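Local coordinates for protein TRAP-T family transporter, DctP (Periplasmic binding) subunit (Sulfitobacter sp. NAS-14.1, PDB 4PF8) that probably serves as the periplasmic solute-binding subunit of a TRAP transporter and binds beta-D-galacturonate, at residues 46-49 with 50-54; 74-78 with 79-83; 260-263 with 264-268. All coordinates share one frame; numbering follows the deposited sequence.

In the fold
All three interactions are local contacts, one within a helix and two at helix ends, and two of them meet in space. Interaction 1, at the end of helix 37-52, and interaction 3, within helix 248-282, have centres about 17 Å apart and are joined by a probable hydrogen bond between Glu-48 OE1 and Asn-260 ND2, 3.2 Å long. Interaction 2 closes helix 70-79 and stands apart: its nearest atoms lie about 8 Å from interaction 1 and about 13 Å from interaction 3. None of the three supplies a residue of the galacturonate pocket. The side chain of Gln-265 in interaction 3 comes within about 8 Å of the sugar, and that of Leu-77 in interaction 2 within about 13 Å.

Interaction 1 (46-49 with 50-54); sequences MEEV and TEKTG
A Schellman motif ends helix 37-52, and in its last turn Thr-53 folds back onto Val-49. Gly-54, with positive phi, is the C-prime residue; its amide N donates to Glu-51 O, while the amide of the residue after it returns to Thr-50 O. Just before this turn, Val-49 O is gripped twice. Thr-53 N reaches Val-49 O at 3.0 Å, and Thr-53 OG1 donates to the same oxygen, also at 3.0 Å, from the opposite face of the carbonyl plane. The hydroxyl is brought there by a first torsion of 65°, which sets OG1 between the backbone N and the carbonyl carbon. Since OG1 also accepts from Ile-57 N, one hydroxyl ties the helix end to the chain returning beyond it. A valine in place of Thr-53 would probably leave Ile-57 N without this acceptor and Val-49 O with only the amide to hold it. One turn earlier, Thr-50 OG1 lies 3.2 Å from Met-46 O, though its stronger partner is Ile-57 O. The terminal methyl of Met-46, a selenomethionine bent at its last two torsions, comes obliquely to this hydroxyl, with CE 3.5 Å from Thr-50 OG1. On another flank Glu-48 and Lys-52 meet through their methylenes: CG to CG is 4.0 Å, and Lys-52 CG rests 3.3 Å from Glu-48 O. Their charged ends stay apart, with Glu-48 OE1 5.6 Å from Lys-52 NZ and engaged instead by Asn-260 of helix 248-282. Helix 37-52 is the crossover of the beta-alpha-beta unit formed with strands 26-29 and 59-62; Met-46 and Val-49 pack on Trp-26 of the first strand, while Glu-48, Val-49 and Lys-52 touch helix 248-282.

Interaction 2 (74-78 with 79-83); sequences IEQLR and LGIMD
Gln-76 and Met-82 meet where the chain turns out of helix 70-79 through a Schellman motif, and this is the close side of the contact. Gln-76 O takes two amides from the same face of its plane: Ile-81 N at 2.9 Å, tilted 24°, and Met-82 N at 3.3 Å, standing above the carbonyl plane. Gly-80 N donates to Leu-77 O at 3.1 Å, likewise from above that plane. Gly-80 adopts positive phi, a shape in which a CB would run into the carbonyl oxygen of Leu-79. Beyond it Met-82, a selenomethionine, doubles back over the helix. Its CG lies anti to the backbone N (chi1 -178°) and the chain then bends twice, carrying Met-82 CE to 3.3 Å from Gln-76 OE1. Ile-81 CG2 lies 3.7 Å from Gln-76 OE1, the side chains of Ile-81 and Gln-76 crossing at about a right angle, while the amide's NE2 is bound to Leu-67 O. Under this layer, Leu-77 CA directs its C-H almost straight (165°) at Met-82 O, and the CB atoms of Leu-77 and Met-82 are 4.2 Å apart; Leu-77 continues onto Ile-135 and Phe-87. The other flank is looser and lies toward solvent. There Leu-79 CG stays close to Glu-75 O, but the side chains touch lightly, Leu-79 CD1 lying 4.0 Å from Glu-75 CG. Arg-78 NH1 and Glu-75 OE1 are 3.8 Å apart, a long ion pair with the oxygen well out of the guanidinium plane, while Arg-78 NE binds Lys-133 O. The chemistry implies that backbone amides fix the turn, whereas the buried Met-82 O, without a hydrogen-bonding partner in the model, has the C-H of Leu-77 as a modest substitute.

Interaction 3 (260-263 with 264-268); sequences NSTD and LQRKL
Arg-266 runs alongside Thr-262, one turn earlier, and the two side chains point the same way. Its backbone N donates to Thr-262 O, and the first carbons of the side chain stay close to that carbonyl: Arg-266 CB is 3.5 Å from Thr-262 O, and Arg-266 CG, set anti to the carbonyl carbon of its own residue (chi1 -71°), is nearer still, at 3.2 Å. From CG the chain is extended, so that Arg-266 CD, 3.7 Å from Thr-262 O, begins to leave the backbone and comes abreast of the threonine methyl. Arg-266 NE then lies 3.5 Å from Thr-262 CG2 and Arg-266 CZ 3.9 Å from the same carbon, the methyl covering one face of the guanidinium group. Thr-262 can present this methyl because its hydroxyl is turned the other way along the helix, to Gly-258 O. At the tip NH1 gives a hydrogen bond to Tyr-140 O and NH2 a salt bridge to Asp-119, with Tyr-115 adding a cation-pi contact. The guanidinium is thus likely to be restrained in rotation as well as position. Arg-266 and Thr-262 both belong to helix 248-282, the unusually long helix characteristic of TRAP solute-binding proteins, where it runs along both lobes. Other positions on the turn serve other neighbours. Gln-265, bent at its second torsion (-93°), has CB 3.4 Å from Ser-261 O and sends NE2 to Asp-142 O. Leu-264 CB passes 3.6 Å from Ser-261 O, and its side chain leans on helix 37-52. Asp-263 OD1 remains 5.4 Å from Arg-266 NH2, too far for a salt bridge.

Interaction 1 (46-49 with 50-54)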
# COMPACT_ATOMS: atom_id res chain seq x y z
N MSE A 46 -3.71 -19.04 3.21
CA MSE A 46 -3.19 -19.99 4.19
C MSE A 46 -4.08 -21.22 4.27
O MSE A 46 -3.59 -22.35 4.33
CB MSE A 46 -3.11 -19.32 5.56
CG MSE A 46 -2.31 -20.10 6.60
SE MSE A 46 -0.43 -20.30 6.07
CE MSE A 46 -0.44 -22.19 5.64
N GLU A 47 -5.39 -21.02 4.25
CA GLU A 47 -6.33 -22.15 4.21
C GLU A 47 -6.09 -23.06 3.02
O GLU A 47 -6.11 -24.29 3.15
CB GLU A 47 -7.76 -21.62 4.14
CG GLU A 47 -8.31 -21.18 5.46
CD GLU A 47 -9.74 -20.74 5.33
OE1 GLU A 47 -10.03 -19.58 5.72
OE2 GLU A 47 -10.57 -21.55 4.83
N GLU A 48 -5.87 -22.48 1.85
CA GLU A 48 -5.68 -23.29 0.66
C GLU A 48 -4.38 -24.08 0.73
O GLU A 48 -4.35 -25.25 0.36
CB GLU A 48 -5.71 -22.46 -0.63
CG GLU A 48 -5.56 -23.33 -1.88
CD GLU A 48 -5.68 -22.58 -3.20
OE1 GLU A 48 -5.13 -23.06 -4.22
OE2 GLU A 48 -6.33 -21.51 -3.24
N VAL A 49 -3.30 -23.45 1.18
CA VAL A 49 -2.04 -24.15 1.32
C VAL A 49 -2.21 -25.32 2.28
O VAL A 49 -1.77 -26.43 1.98
CB VAL A 49 -0.91 -23.20 1.79
CG1 VAL A 49 0.38 -23.99 2.10
CG2 VAL A 49 -0.64 -22.17 0.72
N THR A 50 -2.86 -25.11 3.41
CA THR A 50 -3.04 -26.22 4.37
C THR A 50 -3.89 -27.34 3.79
O THR A 50 -3.59 -28.54 3.96
CB THR A 50 -3.65 -25.71 5.67
OG1 THR A 50 -2.77 -24.75 6.23
CG2 THR A 50 -3.86 -26.82 6.66
N GLU A 51 -4.95 -26.98 3.08
CA GLU A 51 -5.83 -27.96 2.47
C GLU A 51 -5.10 -28.81 1.43
O GLU A 51 -5.20 -30.06 1.45
CB GLU A 51 -7.04 -27.25 1.83
CG GLU A 51 -7.91 -28.15 0.94
CD GLU A 51 -8.97 -27.36 0.19
OE1 GLU A 51 -9.55 -27.89 -0.78
OE2 GLU A 51 -9.21 -26.18 0.57
N LYS A 52 -4.38 -28.14 0.54
CA LYS A 52 -3.73 -28.82 -0.59
C LYS A 52 -2.48 -29.60 -0.19
O LYS A 52 -2.06 -30.49 -0.93
CB LYS A 52 -3.35 -27.84 -1.69
CG LYS A 52 -4.52 -27.16 -2.33
CD LYS A 52 -5.48 -28.12 -2.99
CE LYS A 52 -6.38 -27.34 -3.94
NZ LYS A 52 -7.57 -28.12 -4.34
N THR A 53 -1.86 -29.24 0.94
CA THR A 53 -0.73 -30.03 1.46
C THR A 53 -1.20 -31.08 2.47
O THR A 53 -0.38 -31.74 3.09
CB THR A 53 0.36 -29.17 2.11
OG1 THR A 53 -0.15 -28.52 3.29
CG2 THR A 53 0.90 -28.13 1.14
N GLY A 54 -2.50 -31.22 2.65
CA GLY A 54 -3.03 -32.23 3.55
C GLY A 54 -2.59 -32.00 4.99
O GLY A 54 -2.43 -32.96 5.76

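Interaction 2 (74-78 with 79-83)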
# COMPACT_ATOMS: atom_id res chain seq x y z
N ILE A 74 8.92 -6.04 6.93
CA ILE A 74 9.59 -6.32 5.68
C ILE A 74 10.98 -6.88 5.98
O ILE A 74 11.43 -7.85 5.37
CB ILE A 74 9.70 -5.07 4.80
CG1 ILE A 74 8.32 -4.70 4.24
CG2 ILE A 74 10.70 -5.31 3.65
CD1 ILE A 74 8.20 -3.26 3.74
N GLU A 75 11.67 -6.25 6.94
CA GLU A 75 12.99 -6.73 7.33
C GLU A 75 12.91 -8.16 7.89
O GLU A 75 13.74 -9.02 7.57
CB GLU A 75 13.60 -5.79 8.37
CG GLU A 75 14.97 -6.23 8.88
CD GLU A 75 16.09 -5.94 7.90
OE1 GLU A 75 15.81 -5.44 6.77
OE2 GLU A 75 17.27 -6.20 8.27
N GLN A 76 11.91 -8.42 8.73
CA GLN A 76 11.74 -9.78 9.26
C GLN A 76 11.56 -10.79 8.13
O GLN A 76 12.08 -11.90 8.19
CB GLN A 76 10.53 -9.87 10.17
CG GLN A 76 10.65 -9.11 11.48
CD GLN A 76 9.38 -9.23 12.28
OE1 GLN A 76 8.84 -10.33 12.44
NE2 GLN A 76 8.89 -8.11 12.78
N LEU A 77 10.77 -10.43 7.13
CA LEU A 77 10.47 -11.36 6.05
C LEU A 77 11.72 -11.66 5.24
O LEU A 77 12.00 -12.82 4.90
CB LEU A 77 9.35 -10.80 5.16
CG LEU A 77 8.88 -11.85 4.14
CD1 LEU A 77 7.38 -12.11 4.21
CD2 LEU A 77 9.32 -11.44 2.75
N ARG A 78 12.52 -10.64 4.96
CA ARG A 78 13.76 -10.83 4.22
C ARG A 78 14.71 -11.73 4.99
O ARG A 78 15.45 -12.51 4.39
CB ARG A 78 14.44 -9.48 3.95
CG ARG A 78 13.67 -8.59 3.03
CD ARG A 78 14.36 -7.26 2.86
NE ARG A 78 15.65 -7.43 2.22
CZ ARG A 78 16.66 -6.59 2.32
NH1 ARG A 78 16.54 -5.49 3.06
NH2 ARG A 78 17.80 -6.84 1.69
N LEU A 79 14.68 -11.64 6.31
CA LEU A 79 15.56 -12.44 7.16
C LEU A 79 15.05 -13.85 7.40
O LEU A 79 15.77 -14.68 7.95
CB LEU A 79 15.74 -11.75 8.50
CG LEU A 79 16.49 -10.42 8.52
CD1 LEU A 79 16.36 -9.84 9.92
CD2 LEU A 79 17.95 -10.59 8.13
N GLY A 80 13.80 -14.13 7.01
CA GLY A 80 13.21 -15.43 7.23
C GLY A 80 12.56 -15.64 8.57
O GLY A 80 12.16 -16.76 8.89
N ILE A 81 12.43 -14.56 9.33
CA ILE A 81 11.80 -14.53 10.64
C ILE A 81 10.29 -14.54 10.51
O ILE A 81 9.58 -15.03 11.39
CB ILE A 81 12.21 -13.21 11.38
CG1 ILE A 81 13.69 -13.24 11.73
CG2 ILE A 81 11.40 -13.01 12.65
CD1 ILE A 81 14.20 -11.93 12.25
N MSE A 82 9.80 -13.93 9.42
CA MSE A 82 8.39 -13.90 9.07
C MSE A 82 8.28 -14.70 7.78
O MSE A 82 9.12 -14.52 6.90
CB MSE A 82 7.94 -12.46 8.78
CG MSE A 82 6.49 -12.35 8.46
SE MSE A 82 5.44 -12.54 10.08
CE MSE A 82 6.02 -10.90 10.89
N ASP A 83 7.29 -15.58 7.66
CA ASP A 83 7.23 -16.42 6.46
C ASP A 83 6.49 -15.80 5.29
O ASP A 83 6.88 -16.00 4.15
CB ASP A 83 6.59 -17.76 6.80
CG ASP A 83 7.36 -18.48 7.87
OD1 ASP A 83 8.50 -18.91 7.56
OD2 ASP A 83 6.88 -18.55 9.03

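Interaction 3 (260-263 with 264-268)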
# COMPACT_ATOMS: atom_id res chain seq x y z
N ASN A 260 -4.94 -17.43 -6.56
CA ASN A 260 -6.35 -17.50 -6.20
C ASN A 260 -6.72 -16.46 -5.14
O ASN A 260 -7.78 -15.85 -5.20
CB ASN A 260 -6.72 -18.92 -5.71
CG ASN A 260 -6.71 -19.94 -6.82
OD1 ASN A 260 -6.92 -19.61 -7.99
ND2 ASN A 260 -6.49 -21.19 -6.46
N SER A 261 -5.82 -16.24 -4.18
CA SER A 261 -6.11 -15.31 -3.09
C SER A 261 -6.09 -13.87 -3.58
O SER A 261 -6.79 -13.02 -3.04
CB SER A 261 -5.14 -15.52 -1.93
OG SER A 261 -3.93 -14.86 -2.15
N THR A 262 -5.29 -13.61 -4.61
CA THR A 262 -5.22 -12.28 -5.22
C THR A 262 -6.52 -12.00 -5.98
O THR A 262 -7.08 -10.90 -5.89
CB THR A 262 -4.01 -12.16 -6.16
OG1 THR A 262 -2.81 -12.38 -5.42
CG2 THR A 262 -3.93 -10.79 -6.81
N ASP A 263 -7.01 -12.99 -6.69
CA ASP A 263 -8.30 -12.85 -7.38
C ASP A 263 -9.41 -12.55 -6.37
O ASP A 263 -10.25 -11.67 -6.59
CB ASP A 263 -8.66 -14.11 -8.15
CG ASP A 263 -7.82 -14.30 -9.39
OD1 ASP A 263 -7.21 -13.32 -9.86
OD2 ASP A 263 -7.79 -15.45 -9.90
N LEU A 264 -9.39 -13.27 -5.25
CA LEU A 264 -10.38 -13.08 -4.20
C LEU A 264 -10.25 -11.69 -3.59
O LEU A 264 -11.24 -10.96 -3.48
CB LEU A 264 -10.25 -14.15 -3.10
CG LEU A 264 -11.11 -13.90 -1.86
CD1 LEU A 264 -12.58 -13.99 -2.21
CD2 LEU A 264 -10.75 -14.87 -0.76
N GLN A 265 -9.03 -11.29 -3.22
CA GLN A 265 -8.86 -10.01 -2.57
C GLN A 265 -9.33 -8.88 -3.45
O GLN A 265 -9.92 -7.92 -2.96
CB GLN A 265 -7.41 -9.77 -2.16
CG GLN A 265 -7.26 -8.51 -1.33
CD GLN A 265 -6.94 -7.25 -2.12
OE1 GLN A 265 -6.72 -7.29 -3.33
NE2 GLN A 265 -6.90 -6.12 -1.43
N ARG A 266 -9.03 -8.96 -4.74
CA ARG A 266 -9.41 -7.88 -5.65
C ARG A 266 -10.92 -7.76 -5.75
O ARG A 266 -11.47 -6.64 -5.84
CB ARG A 266 -8.77 -8.10 -7.03
CG ARG A 266 -7.27 -7.87 -7.02
CD ARG A 266 -6.68 -8.21 -8.37
NE ARG A 266 -5.25 -7.93 -8.43
CZ ARG A 266 -4.53 -8.03 -9.54
NH1 ARG A 266 -3.24 -7.77 -9.49
NH2 ARG A 266 -5.09 -8.40 -10.70
N LYS A 267 -11.61 -8.90 -5.71
CA LYS A 267 -13.07 -8.90 -5.77
C LYS A 267 -13.62 -8.28 -4.48
O LYS A 267 -14.51 -7.43 -4.52
CB LYS A 267 -13.61 -10.32 -6.02
CG LYS A 267 -15.00 -10.62 -5.48
CD LYS A 267 -15.26 -12.13 -5.45
CE LYS A 267 -16.48 -12.49 -4.59
NZ LYS A 267 -16.08 -13.00 -3.22
N LEU A 268 -13.04 -8.66 -3.34
CA LEU A 268 -13.48 -8.13 -2.06
C LEU A 268 -13.19 -6.65 -1.98
O LEU A 268 -13.96 -5.89 -1.39
CB LEU A 268 -12.79 -8.85 -0.91
CG LEU A 268 -13.16 -10.33 -0.74
CD1 LEU A 268 -12.36 -10.95 0.38
CD2 LEU A 268 -14.64 -10.52 -0.49